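Local coordinates for protein pyruvate kinase (Pyrobaculum aerophilum, PDB 3QTG) that catalyses the last step of glycolysis, transfer of a phosphoryl group from phosphoenolpyruvate to ADP to give pyruvate and ATP, with a divalent metal cation as cofactor, at residues Val244-Gly255 and Tyr280-Leu290; Arg194-Ala205 and Gly222-Thr233. One frame throughout, in Å; residues are numbered along the deposited sequence.

Interaction 1: Val244-Gly255 and Tyr280-Leu290; sequences VQCSDYVVVARG and YGKPIAVATQL
Val250 to Ala253 pair in parallel with Ile284 to Ala287, the strand axes 4.5 Å apart at 23°. The ladder runs from Val250 N on Pro283 O (2.9 Å) to Arg254 N on Ala287 O (3.2 Å). On one face Ile284 CD1 lies 3.9 Å from both Val250 CG1 and Val252 CG2, against helix 266-279; on the other, the methyls of Ala285 and Ala287 pack with Val251 and Trp320 of strand 318-321. With CG roughly opposite the backbone N (chi1 -152°), Tyr249 turns its ring so that Pro283 CB lies over one face, 3.6 Å from the centroid, and Ala285 CB at its edge. Before the strands, the Gln245 amide lies almost flat on Tyr280, the planes 15° apart; Glu241 takes both polar ends, its O from Gln245 NE2, its OE1 with Tyr280 OH. Extended Arg254 brings NH1 to Gln289 O (2.8 Å, weak) and NH2 to a salt bridge with Asp307. Gly255 N donates to Thr288 OG1 (2.7 Å), joining the N-terminal turn of helix 254-257 to the loop after strand 284-287 through two probable substrate-binding residues. OG1 donates to Ala287 O, which also accepts from Arg254 N; its two bonds would hold the Thr288 hydroxyl.

Interaction 2: Arg194-Ala205 and Gly222-Thr233; sequences RDNIDYVAISLA and GFQSQVAVKIET
Val200 and Ile202 each give and take backbone hydrogen bonds with the neighbouring strand, in a parallel ladder that runs from Gln226 N on Asp198 O (3.0 Å) to Lys230 N on Ile202 O (3.2 Å). The short strand axes lie 4.7 Å apart at 27°.

Apolar packing differs between the faces. Ile202 CD1 presses on Val227 CG1 at 3.3 Å, a tight fit beneath helix 208-220, whereas Ala201 and Ala228 meet through their methyl groups on the face that also carries Tyr199 and Gln226. Before the strands, Arg194 CB sits above the centre of the Phe223 ring, 3.5 Å from the centroid and 8° off the normal, and Ile197 CD1 meets the ring's edge.

Polar side chains gather at both ends. Ser225 OG donates a hydrogen bond, of doubtful modelled length, to Ile197 O, and water 1 links that same carbonyl to Arg194 O and Gln224 N. At the C-terminal ends, Lys230, bent at three successive torsions, curls NZ back to Ser203 OG (2.6 Å); NZ also forms a salt bridge with Asp80 of the likely potassium site. Glu232 runs extended beyond CG, and its OE2 accepts from Leu204 N at a modelled 2.4 Å, too short to be taken at face value, while OE1 stays a long 3.8 Å from Lys230 NZ. Waters 2 and 3 share Lys230 O and bridge it to Ala205.

This is a right-handed beta-alpha-beta unit of a TIM barrel, with its probable active-site groups at the C-terminal strand ends: Lys230, the likely transition-state stabiliser, and Glu232, a likely magnesium ligand.

Both contacts are buried parallel pairings in the same eight-stranded barrel, and they meet directly because strand 226-231 of interaction 2 neighbours strand 249-253 of interaction 1. The order is 199-202, 226-231, 249-253, 284-287, and the central pair is joined where Tyr249 O probably accepts from Val229 N (2.8 Å). Asp248 OD2 probably adds a side-chain bond from Val227 N. Their C-terminal ends probably supply different chemistry to the active site: Lys230 and Glu232, for phosphoryl transfer and metal, in interaction 2, and the likely substrate-binding residues Gly255 and Thr288 in interaction 1. Interaction 1 also approaches a second subunit through Arg254 and Gln289, whereas no other chain touches interaction 2.

Interaction 1: Val244-Gly255 and Tyr280-Leu290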
loop_
_atom_site.group_PDB
_atom_site.type_symbol
_atom_site.label_atom_id
_atom_site.label_comp_id
_atom_site.label_asym_id
_atom_site.label_seq_id
_atom_site.Cartn_x
_atom_site.Cartn_y
_atom_site.Cartn_z
ATOM N N VAL A 244 -16.687 -18.200 17.238
ATOM C CA VAL A 244 -15.519 -17.425 17.629
ATOM C C VAL A 244 -15.982 -16.161 18.342
ATOM O O VAL A 244 -15.511 -15.875 19.436
ATOM C CB VAL A 244 -14.581 -17.129 16.424
ATOM C CG1 VAL A 244 -13.611 -16.007 16.750
ATOM C CG2 VAL A 244 -13.831 -18.410 16.023
ATOM N N GLN A 245 -16.957 -15.459 17.756
ATOM C CA GLN A 245 -17.426 -14.183 18.317
ATOM C C GLN A 245 -18.115 -14.272 19.680
ATOM O O GLN A 245 -18.204 -13.266 20.391
ATOM C CB GLN A 245 -18.278 -13.412 17.307
ATOM C CG GLN A 245 -17.473 -13.001 16.090
ATOM C CD GLN A 245 -18.294 -12.252 15.065
ATOM O OE1 GLN A 245 -18.525 -11.047 15.196
ATOM N NE2 GLN A 245 -18.727 -12.958 14.025
ATOM N N CYS A 246 -18.572 -15.458 20.071
ATOM C CA CYS A 246 -19.173 -15.590 21.386
ATOM C C CYS A 246 -18.270 -16.232 22.449
ATOM O O CYS A 246 -18.718 -16.435 23.582
ATOM C CB CYS A 246 -20.521 -16.296 21.305
ATOM S SG CYS A 246 -20.365 -18.036 21.162
ATOM N N SER A 247 -17.006 -16.501 22.092
ATOM C CA SER A 247 -16.011 -17.118 22.990
ATOM C C SER A 247 -15.202 -16.079 23.786
ATOM O O SER A 247 -15.172 -14.911 23.420
ATOM C CB SER A 247 -15.015 -17.936 22.165
ATOM O OG SER A 247 -15.677 -18.878 21.344
ATOM N N ASP A 248 -14.547 -16.500 24.868
ATOM C CA ASP A 248 -13.536 -15.655 25.494
ATOM C C ASP A 248 -12.154 -16.085 24.999
ATOM O O ASP A 248 -11.218 -15.314 25.048
ATOM C CB ASP A 248 -13.600 -15.722 27.028
ATOM C CG ASP A 248 -14.966 -15.301 27.573
ATOM O OD1 ASP A 248 -15.673 -14.521 26.899
ATOM O OD2 ASP A 248 -15.343 -15.759 28.666
ATOM N N TYR A 249 -12.058 -17.328 24.528
ATOM C CA TYR A 249 -10.798 -17.959 24.152
ATOM C C TYR A 249 -11.182 -19.115 23.229
ATOM O O TYR A 249 -12.173 -19.800 23.484
ATOM C CB TYR A 249 -10.106 -18.497 25.399
ATOM C CG TYR A 249 -8.595 -18.566 25.329
ATOM C CD1 TYR A 249 -7.809 -17.718 26.125
ATOM C CD2 TYR A 249 -7.938 -19.475 24.485
ATOM C CE1 TYR A 249 -6.413 -17.753 26.071
ATOM C CE2 TYR A 249 -6.522 -19.520 24.437
ATOM C CZ TYR A 249 -5.783 -18.655 25.232
ATOM O OH TYR A 249 -4.411 -18.685 25.215
ATOM N N VAL A 250 -10.421 -19.311 22.156
ATOM C CA VAL A 250 -10.697 -20.363 21.189
ATOM C C VAL A 250 -9.581 -21.388 21.282
ATOM O O VAL A 250 -8.431 -21.023 21.529
ATOM C CB VAL A 250 -10.837 -19.820 19.720
ATOM C CG1 VAL A 250 -11.139 -20.968 18.729
ATOM C CG2 VAL A 250 -11.931 -18.729 19.632
ATOM N N VAL A 251 -9.938 -22.667 21.126
ATOM C CA VAL A 251 -8.999 -23.799 21.202
ATOM C C VAL A 251 -9.174 -24.731 19.993
ATOM O O VAL A 251 -10.279 -25.222 19.744
ATOM C CB VAL A 251 -9.199 -24.595 22.515
ATOM C CG1 VAL A 251 -8.073 -25.614 22.731
ATOM C CG2 VAL A 251 -9.269 -23.652 23.709
ATOM N N VAL A 252 -8.103 -24.928 19.222
ATOM C CA VAL A 252 -8.061 -25.962 18.186
ATOM C C VAL A 252 -7.716 -27.305 18.870
ATOM O O VAL A 252 -6.587 -27.525 19.327
ATOM C CB VAL A 252 -7.022 -25.641 17.052
ATOM C CG1 VAL A 252 -6.999 -26.745 15.967
ATOM C CG2 VAL A 252 -7.291 -24.294 16.425
ATOM N N ALA A 253 -8.722 -28.169 18.986
ATOM C CA ALA A 253 -8.553 -29.475 19.640
ATOM C C ALA A 253 -8.264 -30.475 18.535
ATOM O O ALA A 253 -9.179 -31.028 17.918
ATOM C CB ALA A 253 -9.816 -29.863 20.473
ATOM N N ARG A 254 -6.966 -30.645 18.261
ATOM C CA ARG A 254 -6.458 -31.420 17.119
ATOM C C ARG A 254 -6.856 -32.884 17.141
ATOM O O ARG A 254 -7.287 -33.424 16.120
ATOM C CB ARG A 254 -4.939 -31.368 17.078
ATOM C CG ARG A 254 -4.331 -30.055 16.627
ATOM C CD ARG A 254 -2.842 -30.236 16.704
ATOM N NE ARG A 254 -2.183 -29.431 15.718
ATOM C CZ ARG A 254 -0.905 -29.560 15.401
ATOM N NH1 ARG A 254 -0.164 -30.481 16.003
ATOM N NH2 ARG A 254 -0.383 -28.761 14.493
ATOM N N GLY A 255 -6.669 -33.536 18.291
ATOM C CA GLY A 255 -7.039 -34.944 18.434
ATOM C C GLY A 255 -8.487 -35.170 18.027
ATOM O O GLY A 255 -8.778 -36.001 17.177
ATOM N N TYR A 280 -10.951 -11.704 14.697
ATOM C CA TYR A 280 -11.934 -11.244 15.678
ATOM C C TYR A 280 -11.374 -10.903 17.054
ATOM O O TYR A 280 -12.142 -10.591 17.960
ATOM C CB TYR A 280 -13.105 -12.242 15.798
ATOM C CG TYR A 280 -14.003 -12.230 14.574
ATOM C CD1 TYR A 280 -13.978 -13.272 13.665
ATOM C CD2 TYR A 280 -14.846 -11.142 14.312
ATOM C CE1 TYR A 280 -14.784 -13.255 12.535
ATOM C CE2 TYR A 280 -15.651 -11.110 13.184
ATOM C CZ TYR A 280 -15.611 -12.165 12.308
ATOM O OH TYR A 280 -16.402 -12.149 11.201
ATOM N N GLY A 281 -10.046 -10.945 17.197
ATOM C CA GLY A 281 -9.371 -10.515 18.433
ATOM C C GLY A 281 -9.659 -11.415 19.608
ATOM O O GLY A 281 -9.717 -10.953 20.749
ATOM N N LYS A 282 -9.862 -12.705 19.332
ATOM C CA LYS A 282 -10.005 -13.703 20.399
ATOM C C LYS A 282 -8.685 -14.418 20.616
ATOM O O LYS A 282 -8.075 -14.852 19.658
ATOM C CB LYS A 282 -11.081 -14.732 20.040
ATOM C CG LYS A 282 -12.496 -14.184 19.913
ATOM C CD LYS A 282 -12.922 -13.440 21.147
ATOM C CE LYS A 282 -14.370 -12.959 21.023
ATOM N NZ LYS A 282 -14.728 -12.098 22.172
ATOM N N PRO A 283 -8.252 -14.564 21.877
ATOM C CA PRO A 283 -7.069 -15.379 22.092
ATOM C C PRO A 283 -7.296 -16.815 21.555
ATOM O O PRO A 283 -8.429 -17.322 21.596
ATOM C CB PRO A 283 -6.915 -15.388 23.624
ATOM C CG PRO A 283 -7.696 -14.204 24.104
ATOM C CD PRO A 283 -8.833 -14.073 23.142
ATOM N N ILE A 284 -6.236 -17.435 21.034
ATOM C CA ILE A 284 -6.326 -18.711 20.320
ATOM C C ILE A 284 -5.260 -19.700 20.841
ATOM O O ILE A 284 -4.088 -19.353 21.011
ATOM C CB ILE A 284 -6.228 -18.506 18.765
ATOM C CG1 ILE A 284 -6.066 -19.829 17.999
ATOM C CG2 ILE A 284 -5.132 -17.483 18.381
ATOM C CD1 ILE A 284 -7.380 -20.560 17.710
ATOM N N ALA A 285 -5.687 -20.927 21.107
ATOM C CA ALA A 285 -4.779 -22.002 21.490
ATOM C C ALA A 285 -4.817 -23.148 20.485
ATOM O O ALA A 285 -5.806 -23.353 19.778
ATOM C CB ALA A 285 -5.135 -22.521 22.901
ATOM N N VAL A 286 -3.706 -23.865 20.395
ATOM C CA VAL A 286 -3.686 -25.156 19.718
ATOM C C VAL A 286 -3.334 -26.218 20.770
ATOM O O VAL A 286 -2.349 -26.079 21.494
ATOM C CB VAL A 286 -2.746 -25.179 18.493
ATOM C CG1 VAL A 286 -2.650 -26.582 17.912
ATOM C CG2 VAL A 286 -3.260 -24.208 17.385
ATOM N N ALA A 287 -4.181 -27.242 20.861
ATOM C CA ALA A 287 -4.109 -28.293 21.882
ATOM C C ALA A 287 -3.988 -29.689 21.260
ATOM O O ALA A 287 -4.598 -29.955 20.221
ATOM C CB ALA A 287 -5.374 -28.240 22.766
ATOM N N THR A 288 -3.240 -30.568 21.941
ATOM C CA THR A 288 -3.131 -32.021 21.668
ATOM C C THR A 288 -2.248 -32.306 20.459
ATOM O O THR A 288 -2.229 -31.515 19.502
ATOM C CB THR A 288 -4.512 -32.733 21.481
ATOM O OG1 THR A 288 -5.005 -32.498 20.160
ATOM C CG2 THR A 288 -5.540 -32.272 22.483
ATOM N N GLN A 289 -1.517 -33.427 20.496
ATOM C CA GLN A 289 -0.732 -33.874 19.347
ATOM C C GLN A 289 0.342 -32.857 18.956
ATOM O O GLN A 289 0.534 -32.560 17.757
ATOM C CB GLN A 289 -1.640 -34.111 18.126
ATOM C CG GLN A 289 -2.809 -35.058 18.344
ATOM C CD GLN A 289 -2.445 -36.486 18.085
ATOM O OE1 GLN A 289 -1.536 -36.783 17.292
ATOM N NE2 GLN A 289 -3.152 -37.401 18.748
ATOM N N LEU A 290 1.016 -32.298 19.953
ATOM C CA LEU A 290 2.124 -31.401 19.671
ATOM C C LEU A 290 3.459 -32.125 19.815
ATOM O O LEU A 290 4.316 -32.035 18.934
ATOM C CB LEU A 290 2.044 -30.139 20.546
ATOM C CG LEU A 290 0.863 -29.210 20.239
ATOM C CD1 LEU A 290 0.601 -28.296 21.400
ATOM C CD2 LEU A 290 1.025 -28.418 18.915
#

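Interaction 2: Arg194-Ala205 and Gly222-Thr233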
loop_
_atom_site.group_PDB
_atom_site.type_symbol
_atom_site.label_atom_id
_atom_site.label_comp_id
_atom_site.label_asym_id
_atom_site.label_seq_id
_atom_site.Cartn_x
_atom_site.Cartn_y
_atom_site.Cartn_z
ATOM N N ARG A 194 -13.955 -22.394 43.298
ATOM C CA ARG A 194 -14.238 -21.675 42.073
ATOM C C ARG A 194 -13.433 -20.392 41.907
ATOM O O ARG A 194 -13.257 -19.915 40.779
ATOM C CB ARG A 194 -15.725 -21.347 42.001
ATOM C CG ARG A 194 -16.204 -20.512 43.165
ATOM C CD ARG A 194 -17.616 -20.081 42.951
ATOM N NE ARG A 194 -18.124 -19.271 44.057
ATOM C CZ ARG A 194 -18.704 -19.787 45.134
ATOM N NH1 ARG A 194 -18.824 -21.097 45.249
ATOM N NH2 ARG A 194 -19.155 -18.995 46.095
ATOM N N ASP A 195 -12.963 -19.821 43.019
ATOM C CA ASP A 195 -12.220 -18.573 42.956
ATOM C C ASP A 195 -10.781 -18.793 42.438
ATOM O O ASP A 195 -10.091 -17.856 42.038
ATOM C CB ASP A 195 -12.281 -17.830 44.303
ATOM C CG ASP A 195 -13.599 -17.042 44.482
ATOM O OD1 ASP A 195 -14.288 -16.757 43.464
ATOM O OD2 ASP A 195 -13.950 -16.702 45.631
ATOM N N ASN A 196 -10.362 -20.055 42.430
ATOM C CA ASN A 196 -9.050 -20.436 41.944
ATOM C C ASN A 196 -9.045 -20.955 40.507
ATOM O O ASN A 196 -8.021 -21.427 40.026
ATOM C CB ASN A 196 -8.431 -21.461 42.889
ATOM C CG ASN A 196 -7.527 -20.824 43.907
ATOM O OD1 ASN A 196 -6.578 -20.126 43.552
ATOM N ND2 ASN A 196 -7.811 -21.062 45.187
ATOM N N ILE A 197 -10.182 -20.848 39.827
ATOM C CA ILE A 197 -10.310 -21.350 38.459
ATOM C C ILE A 197 -10.464 -20.213 37.425
ATOM O O ILE A 197 -11.438 -19.446 37.450
ATOM C CB ILE A 197 -11.457 -22.357 38.318
ATOM C CG1 ILE A 197 -11.254 -23.537 39.280
ATOM C CG2 ILE A 197 -11.531 -22.866 36.900
ATOM C CD1 ILE A 197 -12.357 -24.520 39.230
ATOM N N ASP A 198 -9.503 -20.143 36.511
ATOM C CA ASP A 198 -9.349 -18.992 35.632
ATOM C C ASP A 198 -10.039 -19.195 34.284
ATOM O O ASP A 198 -10.558 -18.251 33.707
ATOM C CB ASP A 198 -7.855 -18.677 35.478
ATOM C CG ASP A 198 -7.142 -18.534 36.850
ATOM O OD1 ASP A 198 -7.611 -17.717 37.686
ATOM O OD2 ASP A 198 -6.127 -19.233 37.095
ATOM N N TYR A 199 -10.067 -20.431 33.804
ATOM C CA TYR A 199 -10.690 -20.759 32.519
ATOM C C TYR A 199 -11.465 -22.048 32.632
ATOM O O TYR A 199 -11.019 -22.982 33.292
ATOM C CB TYR A 199 -9.623 -20.953 31.439
ATOM C CG TYR A 199 -8.915 -19.684 31.023
ATOM C CD1 TYR A 199 -9.298 -18.998 29.861
ATOM C CD2 TYR A 199 -7.857 -19.167 31.783
ATOM C CE1 TYR A 199 -8.647 -17.826 29.479
ATOM C CE2 TYR A 199 -7.211 -18.008 31.412
ATOM C CZ TYR A 199 -7.612 -17.341 30.261
ATOM O OH TYR A 199 -6.954 -16.197 29.881
ATOM N N VAL A 200 -12.614 -22.087 31.970
ATOM C CA VAL A 200 -13.425 -23.291 31.832
ATOM C C VAL A 200 -13.522 -23.601 30.347
ATOM O O VAL A 200 -14.028 -22.785 29.572
ATOM C CB VAL A 200 -14.869 -23.075 32.387
ATOM C CG1 VAL A 200 -15.833 -24.168 31.905
ATOM C CG2 VAL A 200 -14.858 -22.983 33.892
ATOM N N ALA A 201 -13.045 -24.771 29.951
ATOM C CA ALA A 201 -13.048 -25.132 28.547
ATOM C C ALA A 201 -14.256 -26.031 28.200
ATOM O O ALA A 201 -14.477 -27.055 28.838
ATOM C CB ALA A 201 -11.714 -25.768 28.158
ATOM N N ILE A 202 -15.050 -25.596 27.221
ATOM C CA ILE A 202 -16.296 -26.258 26.806
ATOM C C ILE A 202 -16.004 -27.228 25.671
ATOM O O ILE A 202 -15.379 -26.846 24.673
ATOM C CB ILE A 202 -17.314 -25.255 26.227
ATOM C CG1 ILE A 202 -17.671 -24.186 27.232
ATOM C CG2 ILE A 202 -18.607 -25.966 25.786
ATOM C CD1 ILE A 202 -18.590 -23.151 26.631
ATOM N N SER A 203 -16.488 -28.465 25.814
ATOM C CA SER A 203 -16.397 -29.465 24.746
ATOM C C SER A 203 -17.655 -29.534 23.890
ATOM O O SER A 203 -18.757 -29.440 24.398
ATOM C CB SER A 203 -16.075 -30.847 25.323
ATOM O OG SER A 203 -14.812 -30.820 25.982
ATOM N N LEU A 204 -17.476 -29.673 22.587
ATOM C CA LEU A 204 -18.560 -30.034 21.658
ATOM C C LEU A 204 -19.682 -29.012 21.511
ATOM O O LEU A 204 -20.799 -29.375 21.127
ATOM C CB LEU A 204 -19.139 -31.442 21.973
ATOM C CG LEU A 204 -18.176 -32.641 21.936
ATOM C CD1 LEU A 204 -18.857 -33.958 22.402
ATOM C CD2 LEU A 204 -17.545 -32.819 20.549
ATOM N N ALA A 205 -19.391 -27.744 21.803
ATOM C CA ALA A 205 -20.316 -26.656 21.511
ATOM C C ALA A 205 -20.392 -26.437 20.002
ATOM O O ALA A 205 -19.396 -26.594 19.292
ATOM C CB ALA A 205 -19.868 -25.387 22.219
ATOM N N GLY A 222 -21.413 -18.957 40.840
ATOM C CA GLY A 222 -20.451 -18.001 41.397
ATOM C C GLY A 222 -19.050 -18.032 40.796
ATOM O O GLY A 222 -18.121 -17.483 41.379
ATOM N N PHE A 223 -18.882 -18.681 39.648
ATOM C CA PHE A 223 -17.596 -18.646 38.955
ATOM C C PHE A 223 -17.369 -17.286 38.318
ATOM O O PHE A 223 -18.317 -16.648 37.847
ATOM C CB PHE A 223 -17.512 -19.718 37.864
ATOM C CG PHE A 223 -17.245 -21.100 38.386
ATOM C CD1 PHE A 223 -18.263 -21.842 38.989
ATOM C CD2 PHE A 223 -15.981 -21.666 38.269
ATOM C CE1 PHE A 223 -18.025 -23.123 39.463
ATOM C CE2 PHE A 223 -15.733 -22.950 38.742
ATOM C CZ PHE A 223 -16.768 -23.682 39.341
ATOM N N GLN A 224 -16.110 -16.856 38.299
ATOM C CA GLN A 224 -15.702 -15.687 37.513
ATOM C C GLN A 224 -14.607 -16.106 36.536
ATOM O O GLN A 224 -13.478 -15.634 36.603
ATOM C CB GLN A 224 -15.224 -14.555 38.424
ATOM C CG GLN A 224 -16.302 -14.017 39.357
ATOM C CD GLN A 224 -15.735 -13.228 40.522
ATOM O OE1 GLN A 224 -16.267 -13.277 41.632
ATOM N NE2 GLN A 224 -14.651 -12.508 40.282
ATOM N N SER A 225 -14.952 -17.013 35.634
ATOM C CA SER A 225 -13.975 -17.619 34.746
ATOM C C SER A 225 -14.185 -17.215 33.291
ATOM O O SER A 225 -15.309 -16.905 32.886
ATOM C CB SER A 225 -14.024 -19.131 34.905
ATOM O OG SER A 225 -13.564 -19.487 36.204
ATOM N N GLN A 226 -13.097 -17.197 32.517
ATOM C CA GLN A 226 -13.179 -16.989 31.068
ATOM C C GLN A 226 -13.666 -18.293 30.468
ATOM O O GLN A 226 -13.290 -19.362 30.943
ATOM C CB GLN A 226 -11.798 -16.674 30.497
ATOM C CG GLN A 226 -11.185 -15.382 31.013
ATOM C CD GLN A 226 -11.901 -14.172 30.462
ATOM O OE1 GLN A 226 -12.539 -13.432 31.196
ATOM N NE2 GLN A 226 -11.818 -13.979 29.163
ATOM N N VAL A 227 -14.496 -18.213 29.435
ATOM C CA VAL A 227 -14.987 -19.409 28.761
ATOM C C VAL A 227 -14.187 -19.690 27.482
ATOM O O VAL A 227 -14.188 -18.899 26.536
ATOM C CB VAL A 227 -16.497 -19.324 28.475
ATOM C CG1 VAL A 227 -16.961 -20.556 27.774
ATOM C CG2 VAL A 227 -17.250 -19.171 29.788
ATOM N N ALA A 228 -13.495 -20.824 27.485
ATOM C CA ALA A 228 -12.691 -21.248 26.345
ATOM C C ALA A 228 -13.496 -22.257 25.540
ATOM O O ALA A 228 -14.040 -23.225 26.098
ATOM C CB ALA A 228 -11.366 -21.831 26.822
ATOM N N VAL A 229 -13.626 -22.010 24.242
ATOM C CA VAL A 229 -14.455 -22.840 23.377
ATOM C C VAL A 229 -13.591 -23.681 22.452
ATOM O O VAL A 229 -12.873 -23.158 21.608
ATOM C CB VAL A 229 -15.450 -22.005 22.567
ATOM C CG1 VAL A 229 -16.260 -22.893 21.566
ATOM C CG2 VAL A 229 -16.382 -21.199 23.506
ATOM N N LYS A 230 -13.666 -24.999 22.634
ATOM C CA LYS A 230 -12.937 -25.940 21.791
ATOM C C LYS A 230 -13.646 -26.142 20.476
ATOM O O LYS A 230 -14.862 -26.292 20.439
ATOM C CB LYS A 230 -12.752 -27.277 22.502
ATOM C CG LYS A 230 -12.136 -27.112 23.873
ATOM C CD LYS A 230 -11.100 -28.180 24.171
ATOM C CE LYS A 230 -11.740 -29.537 24.377
ATOM N NZ LYS A 230 -12.523 -29.549 25.632
ATOM N N ILE A 231 -12.881 -26.107 19.390
ATOM C CA ILE A 231 -13.415 -26.399 18.066
ATOM C C ILE A 231 -12.984 -27.844 17.759
ATOM O O ILE A 231 -11.801 -28.121 17.527
ATOM C CB ILE A 231 -12.920 -25.371 17.021
ATOM C CG1 ILE A 231 -13.141 -23.929 17.539
ATOM C CG2 ILE A 231 -13.597 -25.590 15.677
ATOM C CD1 ILE A 231 -14.607 -23.474 17.653
ATOM N N GLU A 232 -13.966 -28.744 17.800
ATOM C CA GLU A 232 -13.732 -30.189 17.860
ATOM C C GLU A 232 -14.391 -30.935 16.712
ATOM O O GLU A 232 -14.075 -32.095 16.464
ATOM C CB GLU A 232 -14.280 -30.770 19.183
ATOM C CG GLU A 232 -13.422 -30.559 20.395
ATOM C CD GLU A 232 -14.208 -30.655 21.693
ATOM O OE1 GLU A 232 -13.803 -31.417 22.591
ATOM O OE2 GLU A 232 -15.244 -29.978 21.823
ATOM N N THR A 233 -15.307 -30.289 16.003
ATOM C CA THR A 233 -16.112 -31.008 15.023
ATOM C C THR A 233 -16.351 -30.217 13.766
ATOM O O THR A 233 -16.171 -28.999 13.721
ATOM C CB THR A 233 -17.505 -31.352 15.567
ATOM O OG1 THR A 233 -18.267 -30.148 15.721
ATOM C CG2 THR A 233 -17.437 -32.131 16.893
HETATM O O HOH W 1 -13.946 -18.303 38.899
HETATM O O HOH W 2 -16.754 -26.538 22.569
HETATM O O HOH W 3 -16.720 -28.187 19.080
#